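Local coordinates for aminopeptidase-like protein (Chaetomium thermophilum, PDB 5JM6), which probably acts as a zinc-dependent aminopeptidase of the M18 family, assembles as a dodecamer and is linked to the Cvt pathway of selective autophagy, at residues N166-D171 / M484-A489; A136-L141 / A159-A164; W312-A317 / K501-F506; I305-C310 / S389-H394. All coordinates share one frame; numbering follows the deposited sequence.

Interaction 1. Residues N166-D171 / M484-A489; sequences NETWWD and MHSIRA. With ZN (zinc ion), chain G.
Ile487 lies across one face of the Trp169 indole, and the two side chains cross at about a right angle. CD1 of Ile487 sits over the six-membered ring, 3.5 Å from its centroid and 16° off the normal. This is a CH-pi contact. CG1 of Ile487 is anti to the backbone N (chi1 -161°), which carries CD1 out over the ring. The other branch, CG2, turns to Thr168 instead.

Polar groups line up beside this apolar pair. Ile487 N donates to Thr168 OG1 at 3.1 Å, in a nearly straight bond of 168°. Thr168 OG1 in turn donates to Asn166 OD1 at 2.7 Å. The hydroxyl is thus gripped from both segments. Asn166 ND2 donates to His485 O at 3.1 Å. The acceptor lies in the amide plane of Asn166, but the donor stands above the carbonyl plane of His485. A modelled water may bridge Trp169 NE1 and His485 O, though its distance to NE1 is doubtfully short. Ser486 OG accepts from Arg488 N at 2.9 Å, which makes an ST turn.

The His485 ring leads away from the 166-171 loop. Its NE2 binds a zinc ion at 1.9 Å, and Asp306 and Glu340 are also ligands of that ion. A second subunit reaches this place too: its Asp171 hydrogen-bonds Ser486 OG, and its His210 ring meets His485. His485 O is held by the Asn166 amide, so the 166-171 loop probably forms a second shell that steadies the backbone of a zinc ligand.

Interaction 2. Residues A136-L141 / A159-A164; sequences ALTARL and AQYAGA
Arg140 and Tyr161 lie side by side and point the same way. NH1 of Arg140 comes in over one face of the Tyr161 ring, toward its rim, 3.4 Å from Tyr161 CD2. The guanidinium stands on edge against the ring, with the two planes 86° apart. The Arg140 CZ to ring centroid distance is 4.8 Å, a cation-pi contact. A bend at chi3 (132°) brings the guanidinium to the ring. Ala136 O lies at the ring edge, 3.4 Å from Tyr161 CE1. CG2 of Thr138 touches Tyr161 CD1 at 3.8 Å. Beside this group, Leu137 CB packs on Ala164 CB at 3.6 Å.

Backbone bonds position these groups. Tyr161 N donates to Thr138 O at 3.0 Å. Arg140 and Ala159 form an antiparallel hydrogen-bonded pair, with Ala159 N to Arg140 O at 2.8 Å and Arg140 N to Ala159 O at 3.0 Å. Ala139 and Gln160 are the adjoining non-hydrogen-bonded pair. Gly163 has a positive phi of 96°, where a side chain would jam against the preceding carbonyl. Further out, Tyr161 OH hydrogen-bonds Asp135 OD2, which is likely to steady the far end of the ring. Leu137 also touches the zinc ligands Glu340 and His485.

The contact belongs to the beta hairpin of strands 139-141 and 153-160, in an antiparallel sheet. Strand 277-286 flanks strand 139-141, with backbone bonds from Ala139 to Leu284 and from Leu141 to Leu282. Strand 228-231 borders strand 153-160.

Interaction 3. Residues W312-A317 / K501-F506; sequences WAAFMA and KFYKGF
Tyr503 of helix 495-514 packs on Ala313, Ala314 and Ala317 of helix 305-320. This is a helix-helix contact of the alpha/beta fold, lying against the central mixed sheet. The axes of the two short segments come within 8.1 Å and cross at -48°. No hydrogen bond joins them.

The Tyr503 side chain can be followed outward. Its CB meets Ala317 CB at 3.5 Å. CG is anti to the carbonyl carbon (chi1 -66°), which turns the ring toward the other helix. CD2 then rests on the backbone, 3.5 Å from Ala314 N. Ala313 C lies near the ring plane, at the edge. CE2 comes next and touches Ala313 CB at 3.8 Å. The tip, OH, packs against CB of Ser390 on strand 386-394. Ile130 of strand 127-133 touches both Tyr503 and Ala314, so the sheet meets both helices here. An alanine in place of Tyr503 would probably open a gap beside Ala313 and Ala314 and lose the packing on Ser390.

Lys504 takes a smaller share. Its NZ leads away, forms a salt bridge with Asp508 and hydrogen-bonds His320 O. Its CB stays near Ala317 CB at 4.1 Å. Ala317 CB also meets the backbone of the facing helix, 3.4 Å from Lys504 N.

Interaction 4. Residues I305-C310 / S389-H394; sequences IDDKLC and SSDVTH. With ZN (zinc ion), chain H; ZN (zinc ion), chain G.
The dinuclear zinc site joins Asp306 and Asp391 across this contact. Asp306 OD1 binds one zinc ion at 2.0 Å. Asp391 chelates the same ion, with OD1 at 2.0 Å and OD2 at 2.1 Å. His133 is its further protein ligand. Asp306 OD2 binds the second zinc ion at 1.8 Å, with Glu340 and His485. The Asp306 carboxylate thus bridges the metals, as in related two-zinc aminopeptidases. Its CG is anti to the backbone N (chi1 -175°), which extends the group to both ions.

In the alpha/beta fold, the contact sets residues 305-310 against strand 386-394 of the central mixed sheet. Val392 points from the strand segment onto the helix. Its CG2 meets Asp306 CA at 3.7 Å, and its CG1 meets Cys310 SG at 3.9 Å. Val392 N donates to Asp391 OD1 at 2.8 Å, from above the carboxylate plane.

The Asp307 side chain runs at a slant to that of Asp391, with the two carboxylate planes 46° apart. Its OD2 accepts from His133 N. An alanine in place of Asp307 would probably leave His133 N without this acceptor and the backbone of a zinc ligand less fixed. Asp307 CB lies 3.6 Å from Asp391 OD1.

From the N terminus, interaction 2 closes first, as a local hairpin between residues 136-141 and 159-164. It is in series with the others. Interaction 1 opens just after it at 166-171 and closes at 484-489, so its loop spans most of the chain. Interaction 4, from 305-310 to 389-394, is nested inside that loop. Interaction 3 starts at 312-317, on the same helix, and closes at 501-506, so it crosses both interaction 4 and interaction 1. Interactions 1 and 4 share a zinc ion. Interaction 2 touches interaction 1 through Leu137 and His485. Together they tie the antiparallel sheet to the zinc site, and the zinc site to the helices beside the central sheet.

Interaction 1. Residues N166-D171 / M484-A489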
# COMPACT_ATOMS: atom_id res chain seq x y z
N ASN A 166 -0.14 -1.85 -31.19
CA ASN A 166 0.03 -2.67 -30.02
C ASN A 166 1.42 -3.23 -30.10
O ASN A 166 2.14 -2.95 -31.06
CB ASN A 166 -1.04 -3.77 -29.92
CG ASN A 166 -1.15 -4.62 -31.18
OD1 ASN A 166 -0.15 -4.95 -31.82
ND2 ASN A 166 -2.37 -4.99 -31.53
N GLU A 167 1.81 -4.02 -29.12
CA GLU A 167 3.18 -4.49 -29.02
C GLU A 167 3.68 -5.21 -30.28
O GLU A 167 4.87 -5.15 -30.60
CB GLU A 167 3.35 -5.39 -27.80
CG GLU A 167 2.35 -6.53 -27.69
CD GLU A 167 1.13 -6.16 -26.87
OE1 GLU A 167 0.40 -5.23 -27.28
OE2 GLU A 167 0.90 -6.79 -25.82
N THR A 168 2.79 -5.87 -31.02
CA THR A 168 3.24 -6.64 -32.18
C THR A 168 3.71 -5.75 -33.34
O THR A 168 4.29 -6.25 -34.31
CB THR A 168 2.15 -7.60 -32.70
OG1 THR A 168 1.08 -6.85 -33.30
CG2 THR A 168 1.60 -8.45 -31.57
N TRP A 169 3.48 -4.44 -33.24
CA TRP A 169 3.84 -3.50 -34.30
C TRP A 169 5.30 -3.03 -34.26
O TRP A 169 5.79 -2.43 -35.21
CB TRP A 169 2.92 -2.28 -34.26
CG TRP A 169 1.64 -2.50 -34.99
CD1 TRP A 169 0.59 -3.27 -34.59
CD2 TRP A 169 1.27 -1.96 -36.27
NE1 TRP A 169 -0.41 -3.24 -35.53
CE2 TRP A 169 -0.02 -2.44 -36.57
CE3 TRP A 169 1.90 -1.11 -37.18
CZ2 TRP A 169 -0.69 -2.11 -37.74
CZ3 TRP A 169 1.24 -0.78 -38.35
CH2 TRP A 169 -0.04 -1.28 -38.62
N TRP A 170 5.99 -3.31 -33.15
CA TRP A 170 7.40 -2.94 -33.01
C TRP A 170 8.30 -3.78 -33.90
O TRP A 170 8.07 -4.98 -34.06
CB TRP A 170 7.86 -3.08 -31.56
CG TRP A 170 7.20 -2.19 -30.56
CD1 TRP A 170 6.01 -2.41 -29.93
CD2 TRP A 170 7.71 -0.96 -30.03
NE1 TRP A 170 5.74 -1.38 -29.06
CE2 TRP A 170 6.76 -0.48 -29.10
CE3 TRP A 170 8.87 -0.20 -30.26
CZ2 TRP A 170 6.94 0.71 -28.40
CZ3 TRP A 170 9.04 0.98 -29.56
CH2 TRP A 170 8.08 1.43 -28.64
N ASP A 171 9.35 -3.16 -34.45
CA ASP A 171 10.35 -3.85 -35.27
C ASP A 171 9.73 -4.67 -36.40
O ASP A 171 10.12 -5.81 -36.65
CB ASP A 171 11.23 -4.76 -34.40
CG ASP A 171 12.01 -4.00 -33.35
OD1 ASP A 171 12.31 -4.59 -32.29
OD2 ASP A 171 12.33 -2.81 -33.57
N MET A 484 -5.90 -12.62 -33.11
CA MET A 484 -6.74 -11.60 -33.70
C MET A 484 -6.27 -10.21 -33.28
O MET A 484 -5.91 -10.00 -32.12
CB MET A 484 -8.20 -11.82 -33.31
CG MET A 484 -9.18 -10.87 -33.96
SD MET A 484 -10.88 -11.20 -33.44
CE MET A 484 -11.07 -12.90 -33.97
N HIS A 485 -6.27 -9.28 -34.24
CA HIS A 485 -5.82 -7.89 -34.06
C HIS A 485 -4.30 -7.74 -33.97
O HIS A 485 -3.80 -6.64 -33.75
CB HIS A 485 -6.49 -7.24 -32.84
CG HIS A 485 -7.88 -6.76 -33.10
ND1 HIS A 485 -8.60 -6.02 -32.19
CD2 HIS A 485 -8.69 -6.92 -34.18
CE1 HIS A 485 -9.79 -5.74 -32.69
NE2 HIS A 485 -9.87 -6.27 -33.90
N SER A 486 -3.56 -8.84 -34.10
CA SER A 486 -2.12 -8.72 -34.28
C SER A 486 -1.80 -8.11 -35.64
O SER A 486 -2.62 -8.17 -36.56
CB SER A 486 -1.42 -10.08 -34.16
OG SER A 486 -0.07 -9.99 -34.59
N ILE A 487 -0.61 -7.55 -35.78
CA ILE A 487 -0.16 -7.06 -37.07
C ILE A 487 0.08 -8.25 -38.00
O ILE A 487 0.10 -8.10 -39.22
CB ILE A 487 1.12 -6.20 -36.97
CG1 ILE A 487 1.29 -5.35 -38.23
CG2 ILE A 487 2.34 -7.08 -36.74
CD1 ILE A 487 2.53 -4.49 -38.20
N ARG A 488 0.31 -9.43 -37.42
CA ARG A 488 0.38 -10.66 -38.19
C ARG A 488 -0.28 -11.83 -37.44
O ARG A 488 0.22 -12.28 -36.41
CB ARG A 488 1.85 -10.98 -38.51
CG ARG A 488 2.05 -12.07 -39.54
CD ARG A 488 3.50 -12.11 -39.99
NE ARG A 488 3.74 -13.14 -41.00
CZ ARG A 488 3.74 -12.92 -42.31
NH1 ARG A 488 3.53 -11.70 -42.78
NH2 ARG A 488 3.97 -13.93 -43.14
N ALA A 489 -1.37 -12.35 -38.00
CA ALA A 489 -2.15 -13.42 -37.38
C ALA A 489 -1.95 -14.75 -38.11
O ALA A 489 -1.11 -14.86 -39.00
CB ALA A 489 -3.62 -13.05 -37.34
ZN ZN G . -10.98 -6.58 -35.39
O HOH W 1 -2.66 -4.40 -35.29

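Interaction 2. Residues A136-L141 / A159-A164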
# COMPACT_ATOMS: atom_id res chain seq x y z
N ALA A 136 -9.20 -2.98 -41.50
CA ALA A 136 -8.34 -3.72 -40.59
C ALA A 136 -7.59 -2.74 -39.71
O ALA A 136 -7.46 -1.59 -40.06
CB ALA A 136 -7.36 -4.57 -41.36
N LEU A 137 -7.10 -3.18 -38.56
CA LEU A 137 -6.37 -2.28 -37.69
C LEU A 137 -5.18 -1.81 -38.48
O LEU A 137 -4.47 -2.61 -39.07
CB LEU A 137 -5.91 -3.00 -36.42
CG LEU A 137 -6.92 -3.07 -35.28
CD1 LEU A 137 -8.10 -3.93 -35.69
CD2 LEU A 137 -6.26 -3.66 -34.06
N THR A 138 -4.94 -0.51 -38.48
CA THR A 138 -3.86 0.09 -39.26
C THR A 138 -3.50 1.47 -38.71
O THR A 138 -4.22 2.01 -37.88
CB THR A 138 -4.25 0.18 -40.76
OG1 THR A 138 -3.08 0.44 -41.54
CG2 THR A 138 -5.28 1.27 -40.99
N ALA A 139 -2.37 2.01 -39.15
CA ALA A 139 -1.91 3.31 -38.66
C ALA A 139 -1.94 4.36 -39.77
O ALA A 139 -1.13 4.31 -40.69
CB ALA A 139 -0.51 3.19 -38.08
N ARG A 140 -2.86 5.31 -39.65
CA ARG A 140 -3.04 6.31 -40.70
C ARG A 140 -2.12 7.51 -40.53
O ARG A 140 -1.88 7.97 -39.41
CB ARG A 140 -4.50 6.76 -40.75
CG ARG A 140 -5.45 5.63 -41.07
CD ARG A 140 -6.83 6.12 -41.46
NE ARG A 140 -7.27 5.45 -42.68
CZ ARG A 140 -8.07 4.39 -42.71
NH1 ARG A 140 -8.55 3.88 -41.58
NH2 ARG A 140 -8.41 3.85 -43.87
N LEU A 141 -1.61 8.00 -41.65
CA LEU A 141 -0.81 9.22 -41.66
C LEU A 141 -1.63 10.40 -41.17
O LEU A 141 -2.79 10.56 -41.54
CB LEU A 141 -0.27 9.50 -43.07
CG LEU A 141 1.10 8.94 -43.46
CD1 LEU A 141 1.13 7.42 -43.38
CD2 LEU A 141 1.49 9.42 -44.85
N ALA A 159 -1.29 8.15 -36.73
CA ALA A 159 -2.29 8.00 -35.68
C ALA A 159 -2.87 6.60 -35.76
O ALA A 159 -3.28 6.16 -36.84
CB ALA A 159 -3.38 9.05 -35.83
N GLN A 160 -2.92 5.89 -34.64
CA GLN A 160 -3.50 4.56 -34.67
C GLN A 160 -4.98 4.70 -35.00
O GLN A 160 -5.73 5.41 -34.32
CB GLN A 160 -3.27 3.80 -33.35
CG GLN A 160 -4.14 4.18 -32.14
CD GLN A 160 -3.66 5.44 -31.44
OE1 GLN A 160 -2.63 6.01 -31.78
NE2 GLN A 160 -4.42 5.88 -30.44
N TYR A 161 -5.39 4.05 -36.08
CA TYR A 161 -6.77 4.12 -36.53
C TYR A 161 -7.67 3.34 -35.59
O TYR A 161 -8.64 3.87 -35.04
CB TYR A 161 -6.89 3.58 -37.96
CG TYR A 161 -8.21 2.90 -38.30
CD1 TYR A 161 -8.25 1.54 -38.60
CD2 TYR A 161 -9.39 3.61 -38.32
CE1 TYR A 161 -9.45 0.92 -38.91
CE2 TYR A 161 -10.59 3.00 -38.63
CZ TYR A 161 -10.62 1.65 -38.92
OH TYR A 161 -11.82 1.05 -39.23
N ALA A 162 -7.34 2.08 -35.40
CA ALA A 162 -8.27 1.17 -34.77
C ALA A 162 -8.13 1.09 -33.26
O ALA A 162 -9.06 0.67 -32.57
CB ALA A 162 -8.09 -0.19 -35.36
N GLY A 163 -7.01 1.59 -32.74
CA GLY A 163 -6.45 1.05 -31.52
C GLY A 163 -5.38 0.05 -31.93
O GLY A 163 -5.05 -0.89 -31.19
N ALA A 164 -4.84 0.25 -33.13
CA ALA A 164 -3.93 -0.69 -33.77
C ALA A 164 -2.54 -0.83 -33.17
O ALA A 164 -2.03 -1.95 -33.08
CB ALA A 164 -3.80 -0.34 -35.24

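Interaction 3. Residues W312-A317 / K501-F506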
# COMPACT_ATOMS: atom_id res chain seq x y z
N TRP A 312 -13.36 -12.02 -47.88
CA TRP A 312 -12.88 -12.58 -49.13
C TRP A 312 -13.58 -13.89 -49.46
O TRP A 312 -13.93 -14.14 -50.61
CB TRP A 312 -11.36 -12.80 -49.09
CG TRP A 312 -10.80 -13.25 -50.40
CD1 TRP A 312 -10.50 -12.46 -51.47
CD2 TRP A 312 -10.47 -14.59 -50.77
NE1 TRP A 312 -10.00 -13.23 -52.49
CE2 TRP A 312 -9.97 -14.54 -52.09
CE3 TRP A 312 -10.55 -15.82 -50.12
CZ2 TRP A 312 -9.55 -15.68 -52.77
CZ3 TRP A 312 -10.13 -16.96 -50.80
CH2 TRP A 312 -9.64 -16.88 -52.11
N ALA A 313 -13.78 -14.73 -48.45
CA ALA A 313 -14.46 -16.01 -48.64
C ALA A 313 -15.92 -15.80 -49.03
O ALA A 313 -16.47 -16.54 -49.85
CB ALA A 313 -14.36 -16.86 -47.39
N ALA A 314 -16.55 -14.78 -48.44
CA ALA A 314 -17.93 -14.44 -48.79
C ALA A 314 -18.01 -13.96 -50.23
O ALA A 314 -18.87 -14.40 -50.99
CB ALA A 314 -18.46 -13.37 -47.84
N PHE A 315 -17.09 -13.07 -50.60
CA PHE A 315 -17.00 -12.57 -51.97
C PHE A 315 -16.83 -13.72 -52.96
O PHE A 315 -17.53 -13.78 -53.97
CB PHE A 315 -15.84 -11.58 -52.08
CG PHE A 315 -15.59 -11.07 -53.47
CD1 PHE A 315 -16.40 -10.09 -54.03
CD2 PHE A 315 -14.53 -11.56 -54.22
CE1 PHE A 315 -16.16 -9.62 -55.31
CE2 PHE A 315 -14.29 -11.09 -55.50
CZ PHE A 315 -15.11 -10.12 -56.04
N MET A 316 -15.90 -14.62 -52.67
CA MET A 316 -15.65 -15.75 -53.57
C MET A 316 -16.85 -16.69 -53.64
O MET A 316 -17.11 -17.29 -54.68
CB MET A 316 -14.40 -16.53 -53.13
CG MET A 316 -13.09 -15.78 -53.29
SD MET A 316 -12.66 -15.37 -55.00
CE MET A 316 -12.33 -16.99 -55.69
N ALA A 317 -17.58 -16.82 -52.53
CA ALA A 317 -18.79 -17.63 -52.52
C ALA A 317 -19.81 -17.09 -53.52
O ALA A 317 -20.43 -17.85 -54.25
CB ALA A 317 -19.38 -17.69 -51.14
N LYS A 501 -16.68 -22.52 -49.12
CA LYS A 501 -17.53 -23.69 -49.25
C LYS A 501 -18.82 -23.54 -48.44
O LYS A 501 -19.91 -23.83 -48.93
CB LYS A 501 -16.78 -24.95 -48.81
CG LYS A 501 -17.51 -26.24 -49.12
CD LYS A 501 -16.80 -27.42 -48.49
CE LYS A 501 -17.43 -28.73 -48.93
NZ LYS A 501 -16.76 -29.89 -48.29
N PHE A 502 -18.70 -23.07 -47.20
CA PHE A 502 -19.87 -22.89 -46.36
C PHE A 502 -20.77 -21.75 -46.84
O PHE A 502 -21.99 -21.91 -46.91
CB PHE A 502 -19.48 -22.63 -44.91
CG PHE A 502 -20.63 -22.14 -44.07
CD1 PHE A 502 -21.65 -23.00 -43.70
CD2 PHE A 502 -20.70 -20.81 -43.68
CE1 PHE A 502 -22.71 -22.56 -42.95
CE2 PHE A 502 -21.77 -20.36 -42.92
CZ PHE A 502 -22.77 -21.23 -42.56
N TYR A 503 -20.17 -20.61 -47.15
CA TYR A 503 -20.94 -19.46 -47.61
C TYR A 503 -21.67 -19.76 -48.91
O TYR A 503 -22.84 -19.40 -49.07
CB TYR A 503 -20.05 -18.23 -47.79
CG TYR A 503 -19.45 -17.70 -46.52
CD1 TYR A 503 -20.17 -17.67 -45.34
CD2 TYR A 503 -18.14 -17.22 -46.51
CE1 TYR A 503 -19.61 -17.18 -44.18
CE2 TYR A 503 -17.57 -16.74 -45.36
CZ TYR A 503 -18.31 -16.71 -44.20
OH TYR A 503 -17.73 -16.23 -43.05
N LYS A 504 -20.98 -20.42 -49.84
CA LYS A 504 -21.62 -20.82 -51.09
C LYS A 504 -22.80 -21.74 -50.79
O LYS A 504 -23.85 -21.64 -51.43
CB LYS A 504 -20.64 -21.52 -52.03
CG LYS A 504 -21.29 -21.94 -53.35
CD LYS A 504 -20.41 -22.89 -54.15
CE LYS A 504 -21.25 -23.80 -55.04
NZ LYS A 504 -21.59 -23.20 -56.36
N GLY A 505 -22.62 -22.61 -49.81
CA GLY A 505 -23.69 -23.50 -49.39
C GLY A 505 -24.90 -22.73 -48.92
O GLY A 505 -26.04 -23.09 -49.24
N PHE A 506 -24.67 -21.66 -48.17
CA PHE A 506 -25.75 -20.83 -47.66
C PHE A 506 -26.51 -20.12 -48.78
O PHE A 506 -27.73 -20.23 -48.87
CB PHE A 506 -25.21 -19.82 -46.65
CG PHE A 506 -26.16 -18.69 -46.35
CD1 PHE A 506 -27.26 -18.89 -45.53
CD2 PHE A 506 -25.93 -17.43 -46.88
CE1 PHE A 506 -28.12 -17.84 -45.26
CE2 PHE A 506 -26.79 -16.39 -46.61
CZ PHE A 506 -27.89 -16.59 -45.80

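Interaction 4. Residues I305-C310 / S389-H394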
# COMPACT_ATOMS: atom_id res chain seq x y z
N ILE A 305 -5.97 -10.05 -41.01
CA ILE A 305 -6.95 -11.12 -41.16
C ILE A 305 -8.28 -10.72 -40.52
O ILE A 305 -9.32 -11.23 -40.96
CB ILE A 305 -6.45 -12.46 -40.56
CG1 ILE A 305 -5.14 -12.89 -41.22
CG2 ILE A 305 -7.47 -13.57 -40.76
CD1 ILE A 305 -4.75 -14.32 -40.91
N ASP A 306 -8.30 -9.79 -39.56
CA ASP A 306 -9.59 -9.52 -38.93
C ASP A 306 -10.45 -8.98 -40.06
O ASP A 306 -10.38 -7.82 -40.48
CB ASP A 306 -9.49 -8.54 -37.74
CG ASP A 306 -10.84 -8.35 -37.00
OD1 ASP A 306 -11.89 -8.22 -37.66
OD2 ASP A 306 -10.86 -8.35 -35.75
N ASP A 307 -11.29 -9.93 -40.47
CA ASP A 307 -12.27 -9.98 -41.55
C ASP A 307 -11.93 -9.80 -43.03
O ASP A 307 -12.81 -10.02 -43.85
CB ASP A 307 -13.43 -9.06 -41.26
CG ASP A 307 -14.69 -9.84 -41.01
OD1 ASP A 307 -14.57 -11.08 -40.91
OD2 ASP A 307 -15.79 -9.26 -40.95
N LYS A 308 -10.70 -9.47 -43.42
CA LYS A 308 -10.40 -9.63 -44.84
C LYS A 308 -10.60 -11.12 -45.20
O LYS A 308 -10.97 -11.44 -46.33
CB LYS A 308 -8.99 -9.16 -45.19
CG LYS A 308 -8.90 -7.66 -45.51
CD LYS A 308 -7.45 -7.22 -45.60
CE LYS A 308 -7.31 -5.85 -46.26
NZ LYS A 308 -7.47 -4.71 -45.32
N LEU A 309 -10.40 -12.00 -44.23
CA LEU A 309 -10.60 -13.44 -44.42
C LEU A 309 -12.06 -13.83 -44.64
O LEU A 309 -12.38 -14.47 -45.64
CB LEU A 309 -10.03 -14.21 -43.22
CG LEU A 309 -10.27 -15.72 -43.16
CD1 LEU A 309 -9.88 -16.41 -44.46
CD2 LEU A 309 -9.49 -16.33 -42.00
N CYS A 310 -12.96 -13.45 -43.73
CA CYS A 310 -14.37 -13.80 -43.90
C CYS A 310 -14.98 -13.06 -45.09
O CYS A 310 -15.82 -13.60 -45.80
CB CYS A 310 -15.18 -13.51 -42.64
SG CYS A 310 -14.90 -14.65 -41.26
N SER A 389 -23.99 -12.69 -40.77
CA SER A 389 -23.04 -11.64 -40.43
C SER A 389 -21.74 -12.30 -40.01
O SER A 389 -21.67 -12.95 -38.97
CB SER A 389 -23.59 -10.75 -39.31
OG SER A 389 -22.58 -9.91 -38.79
N SER A 390 -20.71 -12.14 -40.83
CA SER A 390 -19.51 -12.94 -40.63
C SER A 390 -18.28 -12.12 -40.25
O SER A 390 -17.76 -11.34 -41.05
CB SER A 390 -19.22 -13.77 -41.89
OG SER A 390 -18.80 -12.95 -42.97
N ASP A 391 -17.83 -12.31 -39.01
CA ASP A 391 -16.56 -11.79 -38.53
C ASP A 391 -15.73 -12.97 -38.04
O ASP A 391 -16.28 -14.01 -37.68
CB ASP A 391 -16.76 -10.77 -37.41
CG ASP A 391 -15.58 -9.82 -37.27
OD1 ASP A 391 -14.57 -10.02 -37.97
OD2 ASP A 391 -15.66 -8.87 -36.46
N VAL A 392 -14.41 -12.82 -38.02
CA VAL A 392 -13.54 -13.90 -37.57
C VAL A 392 -13.78 -14.24 -36.09
O VAL A 392 -14.26 -13.40 -35.33
CB VAL A 392 -12.06 -13.55 -37.79
CG1 VAL A 392 -11.67 -13.77 -39.24
CG2 VAL A 392 -11.79 -12.11 -37.38
N THR A 393 -13.45 -15.47 -35.71
CA THR A 393 -13.64 -15.95 -34.35
C THR A 393 -12.33 -16.51 -33.80
O THR A 393 -11.39 -16.75 -34.55
CB THR A 393 -14.72 -17.05 -34.27
OG1 THR A 393 -14.44 -18.07 -35.23
CG2 THR A 393 -16.10 -16.47 -34.54
N HIS A 394 -12.28 -16.71 -32.48
CA HIS A 394 -11.05 -17.15 -31.84
C HIS A 394 -10.91 -18.67 -31.88
O HIS A 394 -11.73 -19.40 -31.34
CB HIS A 394 -11.00 -16.66 -30.39
CG HIS A 394 -11.20 -15.18 -30.26
ND1 HIS A 394 -10.31 -14.26 -30.76
CD2 HIS A 394 -12.20 -14.46 -29.68
CE1 HIS A 394 -10.74 -13.04 -30.49
NE2 HIS A 394 -11.88 -13.13 -29.84
ZN ZN H . -13.82 -8.26 -37.27
ZN ZN G . -10.98 -6.58 -35.39